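NigD-like protein (Bacteroides vulgatus ATCC 8482, PDB 3K6O) is of unknown function but, as a NigD-like protein with a signal sequence, is probably exported, and pairs an N-terminal OB domain with a C-terminal beta sandwich. Local coordinates at residues T14-K24 and L53-S64; T83-I91 and M169-Y177. All coordinates share one frame; numbering follows the deposited sequence.

Contact 1 of 2, residues T14-K24 and L53-S64; sequences TVTIAMATVEK and LKAGERIFGNYS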
loop_
_atom_site.group_PDB
_atom_site.type_symbol
_atom_site.label_atom_id
_atom_site.label_comp_id
_atom_site.label_asym_id
_atom_site.label_seq_id
_atom_site.Cartn_x
_atom_site.Cartn_y
_atom_site.Cartn_z
ATOM N N THR A 14 4.257 19.138 12.898
ATOM C CA THR A 14 3.894 18.654 14.282
ATOM C C THR A 14 3.111 17.322 14.346
ATOM O O THR A 14 2.923 16.756 15.436
ATOM C CB THR A 14 3.096 19.728 15.061
ATOM O OG1 THR A 14 2.792 19.235 16.369
ATOM C CG2 THR A 14 1.782 20.118 14.327
ATOM N N VAL A 15 2.616 16.843 13.212
ATOM C CA VAL A 15 1.947 15.545 13.149
ATOM C C VAL A 15 2.571 14.809 11.990
ATOM O O VAL A 15 3.078 15.435 11.064
ATOM C CB VAL A 15 0.421 15.649 12.871
ATOM C CG1 VAL A 15 -0.331 16.358 14.025
ATOM C CG2 VAL A 15 0.164 16.336 11.519
ATOM N N THR A 16 2.532 13.485 12.050
ATOM C CA THR A 16 3.025 12.648 10.983
ATOM C C THR A 16 1.857 11.977 10.310
ATOM O O THR A 16 1.054 11.345 10.974
ATOM C CB THR A 16 3.929 11.561 11.538
ATOM O OG1 THR A 16 5.011 12.167 12.270
ATOM C CG2 THR A 16 4.438 10.651 10.427
ATOM N N ILE A 17 1.762 12.111 8.986
ATOM C CA ILE A 17 0.802 11.361 8.227
ATOM C C ILE A 17 1.548 10.189 7.565
ATOM O O ILE A 17 2.340 10.409 6.633
ATOM C CB ILE A 17 0.096 12.221 7.150
ATOM C CG1 ILE A 17 -0.508 13.499 7.755
ATOM C CG2 ILE A 17 -0.985 11.395 6.454
ATOM C CD1 ILE A 17 -1.484 13.260 8.927
ATOM N N ALA A 18 1.273 8.957 8.008
ATOM C CA ALA A 18 1.978 7.788 7.463
ATOM C C ALA A 18 1.191 6.490 7.562
ATOM O O ALA A 18 0.253 6.368 8.354
ATOM C CB ALA A 18 3.362 7.621 8.108
HETATM N N MSE A 19 1.607 5.518 6.750
HETATM C CA MSE A 19 1.051 4.177 6.795
HETATM C C MSE A 19 1.413 3.479 8.102
HETATM O O MSE A 19 2.424 3.801 8.753
HETATM C CB MSE A 19 1.591 3.338 5.640
HETATM C CG MSE A 19 1.278 3.877 4.252
HETATM SE SE MSE A 19 -0.567 3.539 3.778
HETATM C CE MSE A 19 -0.846 1.792 4.262
ATOM N N ALA A 20 0.576 2.526 8.483
ATOM C CA ALA A 20 0.890 1.629 9.552
ATOM C C ALA A 20 0.081 0.356 9.431
ATOM O O ALA A 20 -0.934 0.299 8.750
ATOM C CB ALA A 20 0.642 2.314 10.920
ATOM N N THR A 21 0.542 -0.682 10.092
ATOM C CA THR A 21 -0.184 -1.926 10.141
ATOM C C THR A 21 -0.500 -2.191 11.583
ATOM O O THR A 21 0.347 -2.059 12.440
ATOM C CB THR A 21 0.639 -3.103 9.554
ATOM O OG1 THR A 21 1.153 -2.747 8.257
ATOM C CG2 THR A 21 -0.247 -4.369 9.396
ATOM N N VAL A 22 -1.742 -2.529 11.839
ATOM C CA VAL A 22 -2.198 -2.897 13.157
ATOM C C VAL A 22 -1.632 -4.270 13.509
ATOM O O VAL A 22 -1.609 -5.181 12.688
ATOM C CB VAL A 22 -3.748 -2.942 13.193
ATOM C CG1 VAL A 22 -4.263 -3.389 14.581
ATOM C CG2 VAL A 22 -4.345 -1.594 12.791
ATOM N N GLU A 23 -1.172 -4.430 14.739
ATOM C CA GLU A 23 -0.799 -5.739 15.218
ATOM C C GLU A 23 -1.299 -5.899 16.631
ATOM O O GLU A 23 -1.692 -4.938 17.260
ATOM C CB GLU A 23 0.706 -5.946 15.087
ATOM C CG GLU A 23 1.228 -5.846 13.651
ATOM C CD GLU A 23 0.733 -6.977 12.712
ATOM O OE1 GLU A 23 0.069 -7.947 13.149
ATOM O OE2 GLU A 23 1.000 -6.874 11.508
ATOM N N LYS A 24 -1.337 -7.147 17.081
ATOM C CA LYS A 24 -1.767 -7.516 18.417
ATOM C C LYS A 24 -0.927 -8.672 18.938
ATOM O O LYS A 24 -0.496 -9.515 18.180
ATOM C CB LYS A 24 -3.235 -7.944 18.440
ATOM C CG LYS A 24 -4.185 -6.876 18.002
ATOM C CD LYS A 24 -5.642 -7.293 18.127
ATOM C CE LYS A 24 -6.192 -7.067 19.473
ATOM N NZ LYS A 24 -7.645 -7.388 19.491
ATOM N N LEU A 53 -9.595 -2.430 16.044
ATOM C CA LEU A 53 -8.761 -2.735 14.913
ATOM C C LEU A 53 -8.168 -4.120 15.120
ATOM O O LEU A 53 -7.883 -4.525 16.239
ATOM C CB LEU A 53 -7.675 -1.672 14.723
ATOM C CG LEU A 53 -8.231 -0.319 14.283
ATOM C CD1 LEU A 53 -7.194 0.777 14.391
ATOM C CD2 LEU A 53 -8.768 -0.408 12.865
ATOM N N LYS A 54 -8.025 -4.849 14.023
ATOM C CA LYS A 54 -7.548 -6.220 14.055
ATOM C C LYS A 54 -6.170 -6.296 13.428
ATOM O O LYS A 54 -5.840 -5.525 12.528
ATOM C CB LYS A 54 -8.494 -7.154 13.281
ATOM C CG LYS A 54 -9.961 -7.161 13.728
ATOM C CD LYS A 54 -10.088 -7.733 15.171
ATOM C CE LYS A 54 -11.455 -7.447 15.828
ATOM N NZ LYS A 54 -11.266 -7.078 17.284
ATOM N N ALA A 55 -5.403 -7.278 13.875
ATOM C CA ALA A 55 -4.068 -7.527 13.374
ATOM C C ALA A 55 -4.100 -7.685 11.872
ATOM O O ALA A 55 -4.981 -8.328 11.350
ATOM C CB ALA A 55 -3.513 -8.761 14.026
ATOM N N GLY A 56 -3.157 -7.055 11.180
ATOM C CA GLY A 56 -3.062 -7.135 9.740
ATOM C C GLY A 56 -3.816 -6.043 9.017
ATOM O O GLY A 56 -3.568 -5.814 7.855
ATOM N N GLU A 57 -4.739 -5.359 9.674
ATOM C CA GLU A 57 -5.380 -4.252 9.017
ATOM C C GLU A 57 -4.348 -3.156 8.773
ATOM O O GLU A 57 -3.438 -2.920 9.587
ATOM C CB GLU A 57 -6.579 -3.704 9.815
ATOM C CG GLU A 57 -7.877 -4.541 9.741
ATOM C CD GLU A 57 -9.071 -3.831 10.378
ATOM O OE1 GLU A 57 -9.773 -3.049 9.698
ATOM O OE2 GLU A 57 -9.291 -4.029 11.576
ATOM N N ARG A 58 -4.536 -2.453 7.673
ATOM C CA ARG A 58 -3.619 -1.432 7.256
ATOM C C ARG A 58 -4.319 -0.077 7.355
ATOM O O ARG A 58 -5.481 0.049 6.925
ATOM C CB ARG A 58 -3.276 -1.691 5.805
ATOM C CG ARG A 58 -2.182 -0.818 5.274
ATOM C CD ARG A 58 -0.900 -1.555 5.129
ATOM N NE ARG A 58 0.110 -0.794 4.366
ATOM C CZ ARG A 58 1.268 -0.363 4.871
ATOM N NH1 ARG A 58 1.586 -0.580 6.145
ATOM N NH2 ARG A 58 2.120 0.287 4.086
ATOM N N ILE A 59 -3.610 0.936 7.868
ATOM C CA ILE A 59 -4.162 2.294 7.910
ATOM C C ILE A 59 -3.226 3.350 7.319
ATOM O O ILE A 59 -1.998 3.189 7.300
ATOM C CB ILE A 59 -4.559 2.695 9.371
ATOM C CG1 ILE A 59 -3.331 2.886 10.276
ATOM C CG2 ILE A 59 -5.467 1.634 9.947
ATOM C CD1 ILE A 59 -3.659 3.433 11.684
ATOM N N PHE A 60 -3.822 4.453 6.878
ATOM C CA PHE A 60 -3.102 5.675 6.535
ATOM C C PHE A 60 -3.520 6.635 7.644
ATOM O O PHE A 60 -4.691 7.046 7.742
ATOM C CB PHE A 60 -3.528 6.130 5.133
ATOM C CG PHE A 60 -2.731 7.266 4.565
ATOM C CD1 PHE A 60 -1.347 7.251 4.552
ATOM C CD2 PHE A 60 -3.374 8.333 3.972
ATOM C CE1 PHE A 60 -0.621 8.313 3.983
ATOM C CE2 PHE A 60 -2.663 9.390 3.410
ATOM C CZ PHE A 60 -1.295 9.376 3.403
ATOM N N GLY A 61 -2.578 6.950 8.523
ATOM C CA GLY A 61 -2.918 7.578 9.779
ATOM C C GLY A 61 -2.255 8.900 10.055
ATOM O O GLY A 61 -1.315 9.285 9.372
ATOM N N ASN A 62 -2.792 9.582 11.070
ATOM C CA ASN A 62 -2.320 10.858 11.560
ATOM C C ASN A 62 -1.892 10.698 13.033
ATOM O O ASN A 62 -2.738 10.537 13.887
ATOM C CB ASN A 62 -3.461 11.887 11.434
ATOM C CG ASN A 62 -3.082 13.253 11.922
ATOM O OD1 ASN A 62 -2.187 13.416 12.758
ATOM N ND2 ASN A 62 -3.775 14.260 11.418
ATOM N N TYR A 63 -0.587 10.756 13.298
ATOM C CA TYR A 63 -0.010 10.505 14.622
ATOM C C TYR A 63 0.692 11.724 15.163
ATOM O O TYR A 63 1.248 12.518 14.403
ATOM C CB TYR A 63 1.000 9.334 14.562
ATOM C CG TYR A 63 0.620 8.273 13.562
ATOM C CD1 TYR A 63 -0.542 7.521 13.737
ATOM C CD2 TYR A 63 1.385 8.043 12.437
ATOM C CE1 TYR A 63 -0.943 6.557 12.814
ATOM C CE2 TYR A 63 0.996 7.058 11.478
ATOM C CZ TYR A 63 -0.178 6.336 11.687
ATOM O OH TYR A 63 -0.596 5.395 10.794
ATOM N N SER A 64 0.654 11.860 16.492
ATOM C CA SER A 64 1.501 12.766 17.234
ATOM C C SER A 64 2.388 11.951 18.144
ATOM O O SER A 64 1.903 11.185 18.997
ATOM C CB SER A 64 0.678 13.721 18.106
ATOM O OG SER A 64 -0.136 14.590 17.340
HETATM O O HOH W 1 -8.967 -5.197 18.364
#
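Tyr63 lies across the backbone of Ala18, its ring running along the strand so that the hydroxyl reaches a carbonyl two residues beyond its own partner, Thr16. Ala18 O is thereby held twice: Tyr63 OH donates to it at 2.8 Å and Gly61 N at 2.9 Å, the two approaching from opposite faces of the carbonyl plane. The ring leans this way with chi1 of Tyr63 at -34°, well away from a staggered value, and Gly61, two residues back, has no side chain to obstruct it; a CB there would collide with the hydroxyl. Ala20 CB packs against the hydroxyl itself, 3.3 Å from Tyr63 OH.

The other face of the strand pair, with Ile17, Met19 and Thr21 beside Asn62, Phe60 and Arg58, mixes apolar and polar groups. Ile17 straddles two neighbours: its CG2 sits over the face of the Phe60 ring in a CH-pi contact, 4.1 Å from the centroid, while CD1 presses on the Asn62 amide, 3.4 Å from Asn62 CG. With CG anti to the backbone N (chi1 -172°), the Phe60 ring swings back over strand 16-23, and the selenium of Met19, a selenomethionine, approaches it obliquely in a Met-aromatic contact. Phe215 meets this ring edge-to-face. The Arg58 guanidinium gives only a weak bond to Thr21 OG1, its stronger mate being Asp36 through a salt bridge.

Before strand 58-64 begins, Val22 N donates to Glu57 O and Val22 O accepts from Gly56 N. Val22 CG1 rests on Leu53 CB, 3.8 Å away, just ahead of the type II turn from Lys54 to Glu57. Regular antiparallel pairing with strongly twisted strands, here 147° between their directions, is consistent with the curled sheet of an OB domain.

Contact 2 of 2, residues T83-I91 and M169-Y177; sequences TLVPVQKII and MVSFKLDDY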
loop_
_atom_site.group_PDB
_atom_site.type_symbol
_atom_site.label_atom_id
_atom_site.label_comp_id
_atom_site.label_asym_id
_atom_site.label_seq_id
_atom_site.Cartn_x
_atom_site.Cartn_y
_atom_site.Cartn_z
ATOM N N THR A 83 -7.536 6.492 8.026
ATOM C CA THR A 83 -8.475 5.822 7.139
ATOM C C THR A 83 -7.986 4.418 6.868
ATOM O O THR A 83 -6.778 4.158 6.914
ATOM C CB THR A 83 -8.703 6.600 5.831
ATOM O OG1 THR A 83 -9.800 6.004 5.125
ATOM C CG2 THR A 83 -7.444 6.599 4.937
ATOM N N LEU A 84 -8.913 3.489 6.654
ATOM C CA LEU A 84 -8.538 2.113 6.359
ATOM C C LEU A 84 -8.004 2.007 4.954
ATOM O O LEU A 84 -8.548 2.588 4.018
ATOM C CB LEU A 84 -9.724 1.163 6.509
ATOM C CG LEU A 84 -10.125 0.865 7.953
ATOM C CD1 LEU A 84 -11.406 0.008 7.973
ATOM C CD2 LEU A 84 -8.969 0.187 8.710
ATOM N N VAL A 85 -6.953 1.224 4.801
ATOM C CA VAL A 85 -6.377 0.957 3.482
ATOM C C VAL A 85 -6.581 -0.507 3.143
ATOM O O VAL A 85 -6.135 -1.372 3.861
ATOM C CB VAL A 85 -4.908 1.348 3.459
ATOM C CG1 VAL A 85 -4.250 0.909 2.137
ATOM C CG2 VAL A 85 -4.768 2.894 3.715
ATOM N N PRO A 86 -7.278 -0.803 2.036
ATOM C CA PRO A 86 -7.441 -2.206 1.690
ATOM C C PRO A 86 -6.117 -2.891 1.371
ATOM O O PRO A 86 -5.243 -2.283 0.771
ATOM C CB PRO A 86 -8.354 -2.190 0.435
ATOM C CG PRO A 86 -8.545 -0.771 0.050
ATOM C CD PRO A 86 -8.046 0.113 1.171
ATOM N N VAL A 87 -5.988 -4.147 1.781
ATOM C CA VAL A 87 -4.805 -4.939 1.547
ATOM C C VAL A 87 -5.195 -5.996 0.554
ATOM O O VAL A 87 -6.159 -6.712 0.806
ATOM C CB VAL A 87 -4.289 -5.605 2.839
ATOM C CG1 VAL A 87 -3.145 -6.564 2.474
ATOM C CG2 VAL A 87 -3.764 -4.538 3.818
ATOM N N GLN A 88 -4.491 -6.059 -0.590
ATOM C CA GLN A 88 -4.765 -7.040 -1.656
ATOM C C GLN A 88 -3.609 -8.000 -1.846
ATOM O O GLN A 88 -2.435 -7.654 -1.631
ATOM C CB GLN A 88 -5.109 -6.366 -3.011
ATOM C CG GLN A 88 -6.482 -5.816 -3.068
ATOM C CD GLN A 88 -6.879 -5.249 -4.427
ATOM O OE1 GLN A 88 -6.662 -5.866 -5.517
ATOM N NE2 GLN A 88 -7.490 -4.088 -4.378
ATOM N N LYS A 89 -3.948 -9.221 -2.238
ATOM C CA LYS A 89 -2.942 -10.204 -2.572
ATOM C C LYS A 89 -2.502 -9.990 -4.011
ATOM O O LYS A 89 -3.294 -9.582 -4.843
ATOM C CB LYS A 89 -3.537 -11.609 -2.507
ATOM C CG LYS A 89 -3.883 -12.084 -1.100
ATOM C CD LYS A 89 -5.005 -13.166 -1.214
ATOM C CE LYS A 89 -5.475 -13.667 0.146
ATOM N NZ LYS A 89 -6.289 -12.624 0.896
ATOM N N ILE A 90 -1.259 -10.353 -4.297
ATOM C CA ILE A 90 -0.822 -10.594 -5.674
ATOM C C ILE A 90 -1.627 -11.758 -6.292
ATOM O O ILE A 90 -1.994 -12.725 -5.619
ATOM C CB ILE A 90 0.694 -10.832 -5.715
ATOM C CG1 ILE A 90 1.405 -9.514 -5.357
ATOM C CG2 ILE A 90 1.157 -11.409 -7.116
ATOM C CD1 ILE A 90 2.938 -9.592 -5.221
ATOM N N ILE A 91 -1.946 -11.638 -7.570
ATOM C CA ILE A 91 -2.569 -12.735 -8.298
ATOM C C ILE A 91 -1.765 -13.096 -9.553
ATOM O O ILE A 91 -0.951 -12.322 -10.049
ATOM C CB ILE A 91 -4.028 -12.394 -8.713
ATOM C CG1 ILE A 91 -4.063 -11.220 -9.660
ATOM C CG2 ILE A 91 -4.935 -12.107 -7.477
ATOM C CD1 ILE A 91 -5.504 -11.003 -10.339
HETATM N N MSE A 169 -6.293 4.419 -2.115
HETATM C CA MSE A 169 -5.050 3.857 -1.664
HETATM C C MSE A 169 -5.251 2.372 -1.516
HETATM O O MSE A 169 -6.323 1.936 -1.100
HETATM C CB MSE A 169 -4.673 4.415 -0.313
HETATM C CG MSE A 169 -3.345 3.916 0.160
HETATM SE SE MSE A 169 -1.892 5.100 -0.362
HETATM C CE MSE A 169 -2.559 6.442 0.911
ATOM N N VAL A 170 -4.214 1.601 -1.859
ATOM C CA VAL A 170 -4.206 0.171 -1.675
ATOM C C VAL A 170 -2.770 -0.274 -1.367
ATOM O O VAL A 170 -1.778 0.358 -1.825
ATOM C CB VAL A 170 -4.727 -0.543 -2.943
ATOM C CG1 VAL A 170 -3.849 -0.171 -4.094
ATOM C CG2 VAL A 170 -4.711 -2.052 -2.784
ATOM N N SER A 171 -2.668 -1.349 -0.584
ATOM C CA SER A 171 -1.397 -1.977 -0.267
ATOM C C SER A 171 -1.467 -3.410 -0.738
ATOM O O SER A 171 -2.376 -4.118 -0.340
ATOM C CB SER A 171 -1.125 -1.957 1.227
ATOM O OG SER A 171 -0.757 -0.669 1.651
ATOM N N PHE A 172 -0.525 -3.810 -1.606
ATOM C CA PHE A 172 -0.411 -5.171 -2.085
ATOM C C PHE A 172 0.630 -5.884 -1.292
ATOM O O PHE A 172 1.729 -5.423 -1.224
ATOM C CB PHE A 172 0.010 -5.151 -3.542
ATOM C CG PHE A 172 -0.993 -4.458 -4.441
ATOM C CD1 PHE A 172 -2.107 -5.140 -4.883
ATOM C CD2 PHE A 172 -0.817 -3.136 -4.829
ATOM C CE1 PHE A 172 -3.031 -4.534 -5.695
ATOM C CE2 PHE A 172 -1.739 -2.499 -5.667
ATOM C CZ PHE A 172 -2.855 -3.204 -6.085
ATOM N N LYS A 173 0.300 -7.018 -0.694
ATOM C CA LYS A 173 1.296 -7.825 -0.027
ATOM C C LYS A 173 2.295 -8.399 -1.014
ATOM O O LYS A 173 1.911 -9.107 -1.953
ATOM C CB LYS A 173 0.657 -8.966 0.773
ATOM C CG LYS A 173 0.074 -8.513 2.103
ATOM C CD LYS A 173 -0.330 -9.700 3.009
ATOM C CE LYS A 173 0.916 -10.360 3.682
ATOM N NZ LYS A 173 1.777 -9.330 4.350
ATOM N N LEU A 174 3.575 -8.127 -0.778
ATOM C CA LEU A 174 4.635 -8.535 -1.722
ATOM C C LEU A 174 5.028 -10.020 -1.619
ATOM O O LEU A 174 5.372 -10.667 -2.627
ATOM C CB LEU A 174 5.834 -7.628 -1.580
ATOM C CG LEU A 174 5.672 -6.247 -2.265
ATOM C CD1 LEU A 174 6.821 -5.280 -1.903
ATOM C CD2 LEU A 174 5.557 -6.359 -3.798
ATOM N N ASP A 175 4.943 -10.538 -0.398
ATOM C CA ASP A 175 5.285 -11.901 -0.047
ATOM C C ASP A 175 6.633 -12.247 -0.652
ATOM O O ASP A 175 7.631 -11.638 -0.236
ATOM C CB ASP A 175 4.152 -12.855 -0.443
ATOM C CG ASP A 175 2.888 -12.617 0.373
ATOM O OD1 ASP A 175 3.042 -12.258 1.523
ATOM O OD2 ASP A 175 1.756 -12.764 -0.130
ATOM N N ASP A 176 6.700 -13.167 -1.634
ATOM C CA ASP A 176 8.011 -13.626 -2.062
ATOM C C ASP A 176 8.695 -12.541 -2.901
ATOM O O ASP A 176 9.843 -12.673 -3.156
ATOM C CB ASP A 176 7.979 -14.923 -2.879
ATOM C CG ASP A 176 7.451 -16.125 -2.133
ATOM O OD1 ASP A 176 6.978 -16.078 -0.978
ATOM O OD2 ASP A 176 7.584 -17.189 -2.736
ATOM N N TYR A 177 7.970 -11.511 -3.344
ATOM C CA TYR A 177 8.540 -10.427 -4.164
ATOM C C TYR A 177 9.066 -9.228 -3.317
ATOM O O TYR A 177 9.469 -8.208 -3.870
ATOM C CB TYR A 177 7.515 -9.971 -5.186
ATOM C CG TYR A 177 7.139 -11.086 -6.120
ATOM C CD1 TYR A 177 7.939 -11.405 -7.177
ATOM C CD2 TYR A 177 5.991 -11.857 -5.898
ATOM C CE1 TYR A 177 7.636 -12.462 -8.025
ATOM C CE2 TYR A 177 5.670 -12.914 -6.714
ATOM C CZ TYR A 177 6.484 -13.202 -7.780
ATOM O OH TYR A 177 6.173 -14.224 -8.569
HETATM O O HOH W 2 0.318 -11.422 -2.271
#
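Ser171 O takes the shortest direct hydrogen bond between the segments, 2.9 Å from Gln88 N, and the CA of Val87 also comes close to this oxygen. Two further backbone bonds flank it: Ser171 N to Pro86 O, and Lys173 N to Gln88 O at 3.0 Å. Together they set Val87 beside Ser171 and Gln88 beside Phe172 in parallel register.

Gln88 and Phe172 lie side by side and point the same way, Gln88 CB 3.7 Å from Phe172 CD1. Val170 CG2 sits over one face of that ring, offset toward its rim, and also touches the Gln88 side chain. A glycine in place of Gln88 would probably remove the CB that lies along the Phe172 ring and open a gap beside that ring. Near the start of the contact Val85 CG1 meets Met169 CG at 3.7 Å; on the face of Val87 and Ser171, Val87 CG1 meets the aliphatic part of Lys173. Ser171 OG turns to Asn119 and Arg58.

Past the paired strands the segments diverge. Ile90 CD1 reaches Tyr177 CD2, 3.9 Å away, while a water joins Ile90 N to Lys173 O and Asp175 OD2. Three direct main-chain bonds thus give way to a water bridge where the segments part, which implies a short parallel junction rather than an extended one.

From the N terminus, strand 16-23 runs out and the chain returns through strands 32-34, 40-43 and 45-46 before strand 58-66 pairs with it, so contact 1 closes a short all-beta loop within the OB domain. Strand 75-93 follows, bonded to strand 58-66 over its first part; its later part opens contact 2, which closes a much longer loop holding strands of the C-terminal sandwich. The two closures come in series, neither nested nor crossed. They nevertheless touch: Arg58 O accepts from Val85 N at 2.8 Å, and Arg58 NE bonds Ser171 OG. Strand 75-93 thus runs from the OB domain into the sandwich, with Arg58 bridging both contacts.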